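Local coordinates for protein transcriptional regulator (Streptococcus thermophilus, PDB 6QER) that probably regulates transcription, binding DNA through a helix-turn-helix region and, as in ComR-type regulators, a signalling peptide through a tetratricopeptide region, at residues Ile72-Glu77 against Ile114-Glu119; Thr90-Asp95 against Asp283-Glu288; Asn221-Phe226 against Ala254-Leu259. All coordinates share one frame; numbering follows the deposited sequence.

Contact 1 of 3, residues Ile72-Glu77 against Ile114-Glu119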
ATOM      1  N   ILE A  72     -17.426 -13.707 -11.006  1.00 51.79           N
ATOM      2  CA  ILE A  72     -16.617 -12.845 -10.149  1.00 50.64           C
ATOM      3  C   ILE A  72     -15.792 -11.847 -10.937  1.00 49.45           C
ATOM      4  O   ILE A  72     -14.916 -11.185 -10.379  1.00 48.98           O
ATOM      5  CB  ILE A  72     -15.607 -13.630  -9.295  1.00 45.10           C
ATOM      6  CG1 ILE A  72     -14.636 -14.369 -10.205  1.00 47.26           C
ATOM      7  CG2 ILE A  72     -16.308 -14.544  -8.340  1.00 47.28           C
ATOM      8  CD1 ILE A  72     -13.375 -14.764  -9.522  1.00 42.29           C
ATOM      9  N   THR A  73     -16.062 -11.743 -12.229  1.00 51.42           N
ATOM     10  CA  THR A  73     -15.317 -10.819 -13.070  1.00 49.99           C
ATOM     11  C   THR A  73     -15.434  -9.397 -12.546  1.00 41.38           C
ATOM     12  O   THR A  73     -16.522  -8.906 -12.281  1.00 43.49           O
ATOM     13  CB  THR A  73     -15.796 -10.889 -14.530  1.00 52.31           C
ATOM     14  OG1 THR A  73     -15.194 -12.020 -15.169  1.00 52.43           O
ATOM     15  CG2 THR A  73     -15.426  -9.622 -15.284  1.00 46.51           C
ATOM     16  N   ILE A  74     -14.292  -8.757 -12.357  1.00 39.81           N
ATOM     17  CA  ILE A  74     -14.268  -7.368 -11.918  1.00 34.55           C
ATOM     18  C   ILE A  74     -14.068  -6.478 -13.129  1.00 32.14           C
ATOM     19  O   ILE A  74     -13.089  -6.597 -13.839  1.00 33.08           O
ATOM     20  CB  ILE A  74     -13.165  -7.147 -10.894  1.00 36.41           C
ATOM     21  CG1 ILE A  74     -13.357  -8.131  -9.732  1.00 34.98           C
ATOM     22  CG2 ILE A  74     -13.130  -5.684 -10.448  1.00 30.84           C
ATOM     23  CD1 ILE A  74     -12.262  -8.148  -8.717  1.00 29.57           C
ATOM     24  N   PRO A  75     -15.021  -5.591 -13.372  1.00 30.02           N
ATOM     25  CA  PRO A  75     -15.046  -4.703 -14.533  1.00 26.56           C
ATOM     26  C   PRO A  75     -13.868  -3.740 -14.579  1.00 27.51           C
ATOM     27  O   PRO A  75     -13.454  -3.253 -13.542  1.00 28.94           O
ATOM     28  CB  PRO A  75     -16.351  -3.930 -14.349  1.00 28.27           C
ATOM     29  CG  PRO A  75     -17.142  -4.712 -13.393  1.00 27.22           C
ATOM     30  CD  PRO A  75     -16.170  -5.370 -12.492  1.00 29.56           C
ATOM     31  N   ASP A  76     -13.389  -3.428 -15.772  1.00 27.90           N
ATOM     32  CA  ASP A  76     -12.304  -2.470 -15.946  1.00 27.83           C
ATOM     33  C   ASP A  76     -12.522  -1.094 -15.283  1.00 25.96           C
ATOM     34  O   ASP A  76     -11.575  -0.451 -14.822  1.00 28.10           O
ATOM     35  CB  ASP A  76     -12.081  -2.281 -17.439  1.00 28.45           C
ATOM     36  CG  ASP A  76     -11.410  -3.469 -18.072  1.00 35.49           C
ATOM     37  OD1 ASP A  76     -11.498  -4.563 -17.493  1.00 30.93           O
ATOM     38  OD2 ASP A  76     -10.821  -3.323 -19.159  1.00 39.68           O
ATOM     39  N   GLU A  77     -13.773  -0.681 -15.187  1.00 25.23           N
ATOM     40  CA  GLU A  77     -14.101   0.591 -14.608  1.00 24.15           C
ATOM     41  C   GLU A  77     -13.614   0.687 -13.163  1.00 22.58           C
ATOM     42  O   GLU A  77     -13.220   1.748 -12.722  1.00 28.61           O
ATOM     43  CB  GLU A  77     -15.604   0.859 -14.701  1.00 25.87           C
ATOM     44  CG  GLU A  77     -15.985   2.271 -14.316  1.00 24.03           C
ATOM     45  CD  GLU A  77     -17.472   2.545 -14.322  1.00 25.27           C
ATOM     46  OE1 GLU A  77     -17.848   3.666 -13.933  1.00 30.18           O
ATOM     47  OE2 GLU A  77     -18.276   1.654 -14.673  1.00 30.58           O
ATOM     48  N   ILE A 114     -18.981  -7.307  -5.451  1.00 30.50           N
ATOM     49  CA  ILE A 114     -18.061  -8.157  -6.176  1.00 27.71           C
ATOM     50  C   ILE A 114     -16.605  -7.886  -5.844  1.00 27.43           C
ATOM     51  O   ILE A 114     -15.728  -8.285  -6.577  1.00 30.04           O
ATOM     52  CB  ILE A 114     -18.196  -7.994  -7.679  1.00 30.43           C
ATOM     53  CG1 ILE A 114     -18.051  -6.529  -8.061  1.00 32.85           C
ATOM     54  CG2 ILE A 114     -19.505  -8.548  -8.170  1.00 33.76           C
ATOM     55  CD1 ILE A 114     -17.596  -6.360  -9.461  1.00 36.37           C
ATOM     56  N   LEU A 115     -16.337  -7.206  -4.745  1.00 30.51           N
ATOM     57  CA  LEU A 115     -14.937  -6.938  -4.423  1.00 27.75           C
ATOM     58  C   LEU A 115     -14.419  -7.959  -3.420  1.00 25.61           C
ATOM     59  O   LEU A 115     -15.036  -8.225  -2.398  1.00 29.36           O
ATOM     60  CB  LEU A 115     -14.766  -5.496  -3.918  1.00 23.38           C
ATOM     61  CG  LEU A 115     -14.926  -4.414  -5.006  1.00 25.10           C
ATOM     62  CD1 LEU A 115     -14.854  -3.017  -4.448  1.00 21.86           C
ATOM     63  CD2 LEU A 115     -13.968  -4.561  -6.184  1.00 21.80           C
ATOM     64  N   PRO A 116     -13.298  -8.575  -3.746  1.00 23.16           N
ATOM     65  CA  PRO A 116     -12.674  -9.482  -2.785  1.00 24.24           C
ATOM     66  C   PRO A 116     -11.996  -8.736  -1.645  1.00 25.61           C
ATOM     67  O   PRO A 116     -11.791  -7.536  -1.705  1.00 25.80           O
ATOM     68  CB  PRO A 116     -11.661 -10.245  -3.630  1.00 25.97           C
ATOM     69  CG  PRO A 116     -11.348  -9.331  -4.742  1.00 26.19           C
ATOM     70  CD  PRO A 116     -12.581  -8.533  -5.024  1.00 25.39           C
ATOM     71  N   GLU A 117     -11.658  -9.496  -0.615  1.00 26.28           N
ATOM     72  CA  GLU A 117     -11.187  -8.984   0.667  1.00 26.88           C
ATOM     73  C   GLU A 117      -9.959  -8.083   0.563  1.00 25.49           C
ATOM     74  O   GLU A 117      -9.872  -7.050   1.196  1.00 28.26           O
ATOM     75  CB  GLU A 117     -10.881 -10.151   1.581  1.00 28.11           C
ATOM     76  CG  GLU A 117     -10.458  -9.700   2.917  1.00 26.77           C
ATOM     77  CD  GLU A 117     -10.394 -10.806   3.884  1.00 28.74           C
ATOM     78  OE1 GLU A 117     -11.467 -11.228   4.364  1.00 28.90           O
ATOM     79  OE2 GLU A 117      -9.259 -11.237   4.166  1.00 31.10           O
ATOM     80  N   GLU A 118      -9.028  -8.505  -0.270  1.00 27.47           N
ATOM     81  CA  GLU A 118      -7.809  -7.780  -0.480  1.00 25.05           C
ATOM     82  C   GLU A 118      -8.062  -6.384  -1.066  1.00 22.61           C
ATOM     83  O   GLU A 118      -7.432  -5.422  -0.654  1.00 27.36           O
ATOM     84  CB  GLU A 118      -6.853  -8.557  -1.388  1.00 24.11           C
ATOM     85  CG  GLU A 118      -6.473  -9.951  -0.927  1.00 25.73           C
ATOM     86  CD  GLU A 118      -7.237 -11.103  -1.615  1.00 29.27           C
ATOM     87  OE1 GLU A 118      -8.479 -11.140  -1.606  1.00 29.72           O
ATOM     88  OE2 GLU A 118      -6.555 -11.962  -2.182  1.00 33.77           O
ATOM     89  N   GLU A 119      -8.956  -6.290  -2.045  1.00 23.61           N
ATOM     90  CA  GLU A 119      -9.298  -5.015  -2.679  1.00 22.68           C
ATOM     91  C   GLU A 119      -9.965  -4.105  -1.664  1.00 23.34           C
ATOM     92  O   GLU A 119      -9.707  -2.924  -1.633  1.00 28.64           O
ATOM     93  CB  GLU A 119     -10.188  -5.232  -3.910  1.00 23.28           C
ATOM     94  CG  GLU A 119      -9.490  -5.920  -5.051  1.00 22.22           C
ATOM     95  CD  GLU A 119      -8.330  -5.141  -5.639  1.00 26.62           C
ATOM     96  OE1 GLU A 119      -8.366  -3.904  -5.660  1.00 25.76           O
ATOM     97  OE2 GLU A 119      -7.340  -5.772  -6.049  1.00 29.92           O
TER

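Contact 2 of 3, residues Thr90-Asp95 against Asp283-Glu288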
ATOM      1  N   THR A  90      -2.661  16.580  -5.212  1.00 28.93           N
ATOM      2  CA  THR A  90      -2.873  17.500  -4.104  1.00 27.06           C
ATOM      3  C   THR A  90      -3.956  18.501  -4.457  1.00 33.70           C
ATOM      4  O   THR A  90      -4.212  18.799  -5.621  1.00 31.12           O
ATOM      5  CB  THR A  90      -1.584  18.321  -3.722  1.00 29.70           C
ATOM      6  OG1 THR A  90      -1.442  19.472  -4.561  1.00 32.50           O
ATOM      7  CG2 THR A  90      -0.346  17.479  -3.819  1.00 28.23           C
ATOM      8  N   TYR A  91      -4.566  19.046  -3.424  1.00 32.20           N
ATOM      9  CA  TYR A  91      -5.603  20.016  -3.586  1.00 26.37           C
ATOM     10  C   TYR A  91      -5.117  21.275  -4.326  1.00 32.04           C
ATOM     11  O   TYR A  91      -5.910  22.161  -4.589  1.00 34.38           O
ATOM     12  CB  TYR A  91      -6.149  20.405  -2.221  1.00 28.39           C
ATOM     13  CG  TYR A  91      -5.152  21.173  -1.390  1.00 29.89           C
ATOM     14  CD1 TYR A  91      -4.234  20.516  -0.579  1.00 26.47           C
ATOM     15  CD2 TYR A  91      -5.136  22.574  -1.414  1.00 26.99           C
ATOM     16  CE1 TYR A  91      -3.332  21.222   0.171  1.00 26.93           C
ATOM     17  CE2 TYR A  91      -4.252  23.282  -0.668  1.00 27.07           C
ATOM     18  CZ  TYR A  91      -3.342  22.606   0.118  1.00 30.92           C
ATOM     19  OH  TYR A  91      -2.461  23.315   0.857  1.00 31.16           O
ATOM     20  N   ARG A  92      -3.824  21.371  -4.639  1.00 30.66           N
ATOM     21  CA  ARG A  92      -3.326  22.532  -5.356  1.00 31.74           C
ATOM     22  C   ARG A  92      -3.255  22.276  -6.857  1.00 34.65           C
ATOM     23  O   ARG A  92      -3.006  23.182  -7.636  1.00 37.18           O
ATOM     24  CB  ARG A  92      -1.940  22.922  -4.821  1.00 31.73           C
ATOM     25  CG  ARG A  92      -1.981  23.234  -3.351  1.00 30.87           C
ATOM     26  CD  ARG A  92      -0.666  23.643  -2.786  1.00 33.62           C
ATOM     27  NE  ARG A  92       0.398  22.652  -2.950  1.00 31.88           N
ATOM     28  CZ  ARG A  92       0.540  21.563  -2.212  1.00 28.70           C
ATOM     29  NH1 ARG A  92      -0.341  21.295  -1.273  1.00 32.36           N
ATOM     30  NH2 ARG A  92       1.543  20.738  -2.440  1.00 26.55           N
ATOM     31  N   ASN A  93      -3.528  21.056  -7.279  1.00 34.38           N
ATOM     32  CA  ASN A  93      -3.600  20.777  -8.711  1.00 33.02           C
ATOM     33  C   ASN A  93      -4.721  19.794  -8.983  1.00 30.19           C
ATOM     34  O   ASN A  93      -4.503  18.745  -9.550  1.00 30.66           O
ATOM     35  CB  ASN A  93      -2.263  20.278  -9.254  1.00 36.80           C
ATOM     36  CG  ASN A  93      -1.181  21.358  -9.197  1.00 42.61           C
ATOM     37  OD1 ASN A  93      -1.061  22.195 -10.094  1.00 45.14           O
ATOM     38  ND2 ASN A  93      -0.412  21.353  -8.126  1.00 41.06           N
ATOM     39  N   PRO A  94      -5.935  20.171  -8.566  1.00 28.97           N
ATOM     40  CA  PRO A  94      -7.140  19.363  -8.643  1.00 25.17           C
ATOM     41  C   PRO A  94      -7.407  18.909 -10.059  1.00 24.36           C
ATOM     42  O   PRO A  94      -7.126  19.626 -10.995  1.00 29.48           O
ATOM     43  CB  PRO A  94      -8.225  20.322  -8.153  1.00 25.32           C
ATOM     44  CG  PRO A  94      -7.737  21.659  -8.538  1.00 24.12           C
ATOM     45  CD  PRO A  94      -6.264  21.607  -8.426  1.00 27.30           C
ATOM     46  N   ASP A  95      -7.824  17.668 -10.206  1.00 24.73           N
ATOM     47  CA  ASP A  95      -8.165  17.127 -11.494  1.00 25.57           C
ATOM     48  C   ASP A  95      -9.693  17.043 -11.555  1.00 27.02           C
ATOM     49  O   ASP A  95     -10.300  16.378 -10.733  1.00 28.93           O
ATOM     50  CB  ASP A  95      -7.463  15.805 -11.706  1.00 26.72           C
ATOM     51  CG  ASP A  95      -8.072  14.986 -12.809  1.00 28.12           C
ATOM     52  OD1 ASP A  95      -8.053  15.398 -13.976  1.00 34.45           O
ATOM     53  OD2 ASP A  95      -8.515  13.881 -12.498  1.00 31.59           O
ATOM     54  N   ASP A 283       4.381  25.527  -7.251  1.00 36.58           N
ATOM     55  CA  ASP A 283       3.598  25.149  -6.088  1.00 34.50           C
ATOM     56  C   ASP A 283       4.177  26.022  -4.988  1.00 33.16           C
ATOM     57  O   ASP A 283       5.240  25.725  -4.446  1.00 32.11           O
ATOM     58  CB  ASP A 283       3.745  23.665  -5.740  1.00 33.14           C
ATOM     59  CG  ASP A 283       2.759  23.204  -4.689  1.00 32.01           C
ATOM     60  OD1 ASP A 283       2.266  24.004  -3.889  1.00 32.52           O
ATOM     61  OD2 ASP A 283       2.508  22.000  -4.618  1.00 33.77           O
ATOM     62  N   SER A 284       3.467  27.079  -4.641  1.00 32.15           N
ATOM     63  CA  SER A 284       4.007  28.066  -3.743  1.00 32.26           C
ATOM     64  C   SER A 284       3.754  27.612  -2.335  1.00 30.96           C
ATOM     65  O   SER A 284       4.577  27.852  -1.474  1.00 33.38           O
ATOM     66  CB  SER A 284       3.444  29.466  -4.025  1.00 33.20           C
ATOM     67  OG  SER A 284       2.098  29.594  -3.642  1.00 42.80           O
ATOM     68  N   VAL A 285       2.644  26.937  -2.087  1.00 29.74           N
ATOM     69  CA  VAL A 285       2.420  26.403  -0.744  1.00 29.53           C
ATOM     70  C   VAL A 285       3.543  25.446  -0.350  1.00 29.13           C
ATOM     71  O   VAL A 285       4.030  25.479   0.774  1.00 32.31           O
ATOM     72  CB  VAL A 285       1.093  25.665  -0.611  1.00 28.52           C
ATOM     73  CG1 VAL A 285       0.962  25.091   0.762  1.00 27.01           C
ATOM     74  CG2 VAL A 285      -0.055  26.595  -0.886  1.00 29.85           C
ATOM     75  N   LEU A 286       3.917  24.576  -1.280  1.00 30.21           N
ATOM     76  CA  LEU A 286       5.029  23.669  -1.072  1.00 29.11           C
ATOM     77  C   LEU A 286       6.331  24.441  -0.851  1.00 29.05           C
ATOM     78  O   LEU A 286       7.120  24.095   0.012  1.00 31.86           O
ATOM     79  CB  LEU A 286       5.176  22.713  -2.261  1.00 28.75           C
ATOM     80  CG  LEU A 286       6.351  21.721  -2.212  1.00 29.19           C
ATOM     81  CD1 LEU A 286       6.345  20.828  -0.987  1.00 27.44           C
ATOM     82  CD2 LEU A 286       6.451  20.911  -3.465  1.00 29.34           C
ATOM     83  N   GLU A 287       6.527  25.508  -1.617  1.00 29.72           N
ATOM     84  CA  GLU A 287       7.738  26.320  -1.516  1.00 31.33           C
ATOM     85  C   GLU A 287       7.884  26.959  -0.144  1.00 30.50           C
ATOM     86  O   GLU A 287       8.913  26.871   0.485  1.00 33.37           O
ATOM     87  CB  GLU A 287       7.717  27.432  -2.541  1.00 34.82           C
ATOM     88  CG  GLU A 287       8.865  28.395  -2.400  1.00 35.03           C
ATOM     89  CD  GLU A 287       8.852  29.446  -3.479  1.00 35.33           C
ATOM     90  OE1 GLU A 287       7.768  29.701  -4.034  1.00 36.64           O
ATOM     91  OE2 GLU A 287       9.914  29.996  -3.797  1.00 38.65           O
ATOM     92  N   GLU A 288       6.814  27.587   0.306  1.00 30.63           N
ATOM     93  CA  GLU A 288       6.763  28.258   1.578  1.00 31.05           C
ATOM     94  C   GLU A 288       6.937  27.281   2.693  1.00 29.67           C
ATOM     95  O   GLU A 288       7.593  27.553   3.692  1.00 35.45           O
ATOM     96  CB  GLU A 288       5.438  28.990   1.748  1.00 31.61           C
ATOM     97  CG  GLU A 288       5.195  30.055   0.722  1.00 33.84           C
ATOM     98  CD  GLU A 288       6.328  31.032   0.628  1.00 39.14           C
ATOM     99  OE1 GLU A 288       6.992  31.297   1.650  1.00 42.96           O
ATOM    100  OE2 GLU A 288       6.576  31.523  -0.481  1.00 44.02           O
TER

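Contact 3 of 3, residues Asn221-Phe226 against Ala254-Leu259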
ATOM      1  N   ASN A 221      17.000   7.164  13.758  1.00 39.88           N
ATOM      2  CA  ASN A 221      18.400   7.520  13.697  1.00 40.63           C
ATOM      3  C   ASN A 221      19.134   6.316  13.146  1.00 39.80           C
ATOM      4  O   ASN A 221      20.242   5.993  13.558  1.00 40.91           O
ATOM      5  CB  ASN A 221      18.930   7.932  15.072  1.00 42.08           C
ATOM      6  CG  ASN A 221      20.258   8.639  15.003  1.00 44.62           C
ATOM      7  OD1 ASN A 221      20.625   9.201  13.978  1.00 47.04           O
ATOM      8  ND2 ASN A 221      20.993   8.606  16.098  1.00 43.84           N
ATOM      9  N   SER A 222      18.498   5.653  12.194  1.00 37.47           N
ATOM     10  CA  SER A 222      19.137   4.557  11.499  1.00 38.54           C
ATOM     11  C   SER A 222      19.269   4.891  10.034  1.00 36.15           C
ATOM     12  O   SER A 222      18.328   4.746   9.278  1.00 37.57           O
ATOM     13  CB  SER A 222      18.350   3.260  11.675  1.00 39.55           C
ATOM     14  OG  SER A 222      19.001   2.206  10.990  1.00 43.05           O
ATOM     15  N   PHE A 223      20.466   5.283   9.632  1.00 38.54           N
ATOM     16  CA  PHE A 223      20.707   5.827   8.309  1.00 35.70           C
ATOM     17  C   PHE A 223      21.424   4.887   7.394  1.00 36.41           C
ATOM     18  O   PHE A 223      21.918   5.277   6.348  1.00 40.15           O
ATOM     19  CB  PHE A 223      21.450   7.150   8.421  1.00 35.25           C
ATOM     20  CG  PHE A 223      20.601   8.235   8.968  1.00 35.76           C
ATOM     21  CD1 PHE A 223      20.448   8.405  10.317  1.00 36.28           C
ATOM     22  CD2 PHE A 223      19.880   9.039   8.111  1.00 35.06           C
ATOM     23  CE1 PHE A 223      19.632   9.385  10.802  1.00 36.65           C
ATOM     24  CE2 PHE A 223      19.063  10.009   8.591  1.00 34.92           C
ATOM     25  CZ  PHE A 223      18.939  10.188   9.937  1.00 37.60           C
ATOM     26  N   SER A 224      21.509   3.643   7.812  1.00 34.72           N
ATOM     27  CA  SER A 224      21.980   2.603   6.922  1.00 37.21           C
ATOM     28  C   SER A 224      21.037   2.506   5.734  1.00 39.65           C
ATOM     29  O   SER A 224      19.821   2.467   5.900  1.00 39.73           O
ATOM     30  CB  SER A 224      22.073   1.265   7.649  1.00 43.21           C
ATOM     31  OG  SER A 224      20.828   0.927   8.231  1.00 52.25           O
ATOM     32  N   ASP A 225      21.625   2.503   4.549  1.00 40.09           N
ATOM     33  CA  ASP A 225      20.919   2.402   3.286  1.00 34.32           C
ATOM     34  C   ASP A 225      20.026   3.593   2.954  1.00 32.66           C
ATOM     35  O   ASP A 225      19.305   3.550   1.970  1.00 37.69           O
ATOM     36  CB  ASP A 225      20.054   1.142   3.274  1.00 40.89           C
ATOM     37  CG  ASP A 225      20.856  -0.116   3.408  1.00 45.96           C
ATOM     38  OD1 ASP A 225      22.032  -0.121   3.004  1.00 47.49           O
ATOM     39  OD2 ASP A 225      20.304  -1.097   3.940  1.00 48.55           O
ATOM     40  N   PHE A 226      20.116   4.676   3.710  1.00 33.08           N
ATOM     41  CA  PHE A 226      19.275   5.841   3.447  1.00 30.19           C
ATOM     42  C   PHE A 226      19.426   6.402   2.029  1.00 28.93           C
ATOM     43  O   PHE A 226      18.444   6.725   1.369  1.00 32.96           O
ATOM     44  CB  PHE A 226      19.575   6.922   4.465  1.00 32.11           C
ATOM     45  CG  PHE A 226      18.569   8.029   4.496  1.00 31.27           C
ATOM     46  CD1 PHE A 226      17.480   7.959   5.333  1.00 28.89           C
ATOM     47  CD2 PHE A 226      18.729   9.145   3.709  1.00 28.74           C
ATOM     48  CE1 PHE A 226      16.577   8.966   5.370  1.00 29.21           C
ATOM     49  CE2 PHE A 226      17.846  10.131   3.749  1.00 29.71           C
ATOM     50  CZ  PHE A 226      16.763  10.055   4.583  1.00 31.75           C
ATOM     51  N   ALA A 254      18.507  16.671   2.552  1.00 33.75           N
ATOM     52  CA  ALA A 254      18.859  17.688   3.512  1.00 36.45           C
ATOM     53  C   ALA A 254      18.901  17.051   4.871  1.00 37.83           C
ATOM     54  O   ALA A 254      19.892  17.175   5.588  1.00 42.43           O
ATOM     55  CB  ALA A 254      17.871  18.841   3.472  1.00 35.35           C
ATOM     56  N   LYS A 255      17.863  16.300   5.197  1.00 35.40           N
ATOM     57  CA  LYS A 255      17.793  15.710   6.517  1.00 37.98           C
ATOM     58  C   LYS A 255      18.980  14.792   6.723  1.00 38.85           C
ATOM     59  O   LYS A 255      19.581  14.768   7.795  1.00 38.36           O
ATOM     60  CB  LYS A 255      16.477  14.964   6.724  1.00 36.47           C
ATOM     61  CG  LYS A 255      15.256  15.872   6.814  1.00 36.98           C
ATOM     62  CD  LYS A 255      15.212  16.620   8.134  1.00 39.13           C
ATOM     63  CE  LYS A 255      13.866  17.281   8.349  1.00 36.79           C
ATOM     64  NZ  LYS A 255      13.202  17.391   7.055  1.00 39.28           N
ATOM     65  N   TYR A 256      19.349  14.068   5.681  1.00 37.87           N
ATOM     66  CA  TYR A 256      20.426  13.118   5.829  1.00 38.13           C
ATOM     67  C   TYR A 256      21.706  13.884   6.139  1.00 40.00           C
ATOM     68  O   TYR A 256      22.428  13.528   7.072  1.00 40.50           O
ATOM     69  CB  TYR A 256      20.574  12.255   4.579  1.00 34.23           C
ATOM     70  CG  TYR A 256      21.782  11.346   4.565  1.00 35.19           C
ATOM     71  CD1 TYR A 256      21.794  10.179   5.294  1.00 36.55           C
ATOM     72  CD2 TYR A 256      22.877  11.621   3.769  1.00 39.11           C
ATOM     73  CE1 TYR A 256      22.877   9.326   5.268  1.00 36.21           C
ATOM     74  CE2 TYR A 256      23.963  10.776   3.731  1.00 39.46           C
ATOM     75  CZ  TYR A 256      23.956   9.628   4.485  1.00 39.89           C
ATOM     76  OH  TYR A 256      25.035   8.783   4.463  1.00 41.94           O
ATOM     77  N   GLU A 257      21.959  14.953   5.385  1.00 39.28           N
ATOM     78  CA  GLU A 257      23.172  15.721   5.605  1.00 42.18           C
ATOM     79  C   GLU A 257      23.108  16.321   6.995  1.00 43.44           C
ATOM     80  O   GLU A 257      24.103  16.415   7.676  1.00 56.27           O
ATOM     81  CB  GLU A 257      23.354  16.828   4.562  1.00 45.05           C
ATOM     82  CG  GLU A 257      23.739  16.398   3.141  1.00 45.10           C
ATOM     83  CD  GLU A 257      25.108  15.744   3.053  1.00 50.80           C
ATOM     84  OE1 GLU A 257      25.888  15.848   4.018  1.00 53.37           O
ATOM     85  OE2 GLU A 257      25.433  15.177   1.993  1.00 53.07           O
ATOM     86  N   LEU A 258      21.914  16.659   7.449  1.00 42.06           N
ATOM     87  CA  LEU A 258      21.805  17.320   8.726  1.00 38.91           C
ATOM     88  C   LEU A 258      21.943  16.390   9.883  1.00 37.34           C
ATOM     89  O   LEU A 258      22.707  16.640  10.783  1.00 42.53           O
ATOM     90  CB  LEU A 258      20.461  18.020   8.849  1.00 40.01           C
ATOM     91  CG  LEU A 258      20.288  18.798  10.150  1.00 39.72           C
ATOM     92  CD1 LEU A 258      21.246  19.934  10.194  1.00 40.00           C
ATOM     93  CD2 LEU A 258      18.875  19.283  10.307  1.00 44.65           C
ATOM     94  N   LEU A 259      21.205  15.294   9.869  1.00 42.07           N
ATOM     95  CA  LEU A 259      21.119  14.500  11.074  1.00 43.03           C
ATOM     96  C   LEU A 259      22.121  13.367  11.098  1.00 40.05           C
ATOM     97  O   LEU A 259      22.327  12.756  12.132  1.00 40.81           O
ATOM     98  CB  LEU A 259      19.715  13.931  11.208  1.00 40.57           C
ATOM     99  CG  LEU A 259      18.540  14.871  11.465  1.00 43.12           C
ATOM    100  CD1 LEU A 259      17.222  14.103  11.331  1.00 38.82           C
ATOM    101  CD2 LEU A 259      18.628  15.531  12.832  1.00 41.96           C
TER

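Contact 1 of 3, residues Ile72-Glu77 against Ile114-Glu119
Within the helical ComR-type tetratricopeptide region, Ile74 and Pro75 of the loop entering helix 76-86 pack on Ile114 and Pro116 of the turn that joins helix 100-111 to helix 117-128. No hydrogen bond crosses between Ile72-Glu77 and Ile114-Glu119; the contact is apolar and buries 211 Å², both sides summed. Two methyl contacts carry it, each to the CD atom of a proline. In the first, CD1 of Ile74 comes to 3.7 Å from CD of Pro116. The long branch of Ile74 is responsible: CG1 lies anti to the carbonyl carbon (chi1 -56°) and the chain runs on extended to CD1, while CG2, the other branch, turns to Leu115 and stays 4.5 Å from its CD2. On its way CG1 of Ile74 passes the backbone oxygen of Ile114 at 3.9 Å, a van der Waals approach to the carbonyl. In the second, CD1 of Ile114 touches CD of Pro75 at 3.5 Å. Here CG1 of Ile114 is set between the backbone N and the carbonyl carbon (chi1 54°), and the methyl it carries also lies 3.9 Å from the backbone O of Thr73. The two isoleucines thus reach across in opposite senses, each meeting a proline ring at its CD atom. Pro116 is in addition the N-cap residue of helix 117-128, so the methyl of Ile74 rests against the very start of that helix. Around the contact, Ile72 leans on Leu3 and Ile7 of helix 3-17, and Glu117 forms a salt bridge to Arg39 of helix 34-41. Glu119 pairs with Lys82 of helix 76-86, whereas Pro75 lies on Phe111 of helix 100-111, and the contact therefore sits where helices 76-86, 100-111 and 117-128 converge beside the helices of the N-terminal region.

Contact 2 of 3, residues Thr90-Asp95 against Asp283-Glu288
The guanidinium of Arg92 is bordered at its edge by the carboxylate of Asp283, whose CG lies in its plane, and by CZ of Tyr91. Over the centre of one face stands OG1 of Thr90, 3.7 Å above the plane; Leu286 N lies over the opposite face. The Tyr91 ring in turn takes CG of Arg92 on one face, toward the rim. Guanidinium and carboxylate are twisted 40° apart, and the salt bridge is uneven. Arg92 NH2 donates to Asp283 OD2 at 2.7 Å, on the syn side and close to both planes. NE makes a weak second bond to the same OD2, at 2.8 Å, while its separation from OD1 is modelled too short to be relied on. Asp283 is also the N-cap of helix 284-296: its OD1 accepts from Leu286 N at 3.1 Å, nearly straight (167°), with the donor well above the carboxylate plane. CD of Arg92 lies 3.5 Å from CB of Val285, and there the chain bends (chi3 -58°), which turns NE and the guanidinium to the carboxylate of Asp283. Tyr91 OH approaches CG1 of Val285 at 3.9 Å. This is a surface contact, and crystal neighbours touch Tyr91, Arg92 and Val285. It links the type I turn Thr90-Asn93, between helices 76-86 and 100-111, to the start of helix 284-296, which packs through Leu286 and Glu287 on helix 264-279.

Contact 3 of 3, residues Asn221-Phe226 against Ala254-Leu259
Leu259 N donates to the backbone O of Lys255 at 2.7 Å in helix 246-261, in the part of the helix that brings Tyr256 and Leu259 against Phe223 and Phe226. Phe223, Phe226 and Tyr256 form an aromatic cluster between this helix and the link from helix 200-220 to helix 226-240, an interhelix packing within the ComR-type tetratricopeptide region. No hydrogen bond spans the two segments, which bury 260 Å² between them, both sides summed. Tyr256 carries the largest share. Its CG stands anti to the backbone N (chi1 173°), and its ring runs alongside that of Phe226 in the opposite direction, the planes only 7° apart but slid so far that the rings barely overlap. What touches is one side of each: CD2 of Phe226 is 3.6 Å from CD1 of Tyr256, and CE2 of Phe226 is equally close to CB of Tyr256. Phe223 meets the same tyrosine differently. Its CD2 comes in at the edge of the Tyr256 ring, 3.6 Å from CD1, with the planes inclined at 51°; CD1 of Tyr256 thus touches both phenylalanines, meeting CD2 of each. The spacing of the two is set by a type II turn from Phe223 to Phe226, whose last residue is the first of helix 226-240, and Asn221 before it ends helix 200-220 in a Schellman motif. His260 adds a further ring, meeting Phe223 and Tyr256 alike, while Phe226 is backed by Ala214 and Ile218 of helix 200-220. Leu259, one turn after Tyr256 on the same helix, also leans on Ile218. Farther out along the Phe223 ring, its CZ lies 4.0 Å from CB of Leu259, and CE2 of Phe223 stands 4.1 Å above the plane of the Phe226 ring, toward its rim.

In the fold
All three contacts belong to the ComR-type tetratricopeptide region, yet none touches another. Contacts 1 and 3 lie on opposite sides of the chain's centre, their own centres 41 Å apart, and follow one another in sequence; each joins parts of the chain fairly near in sequence. Contact 2 spans much more: it ties the loop after helix 76-86 to helix 284-296, and contact 3 falls entirely within the intervening chain. Its segments alternate with those of contact 1, whose centre is 33 Å away. Contact 3 is closer to contact 2, at 27 Å between centres and about 11 Å between nearest atoms. Contact 2 is thus the one that joins the two ends of this helical array.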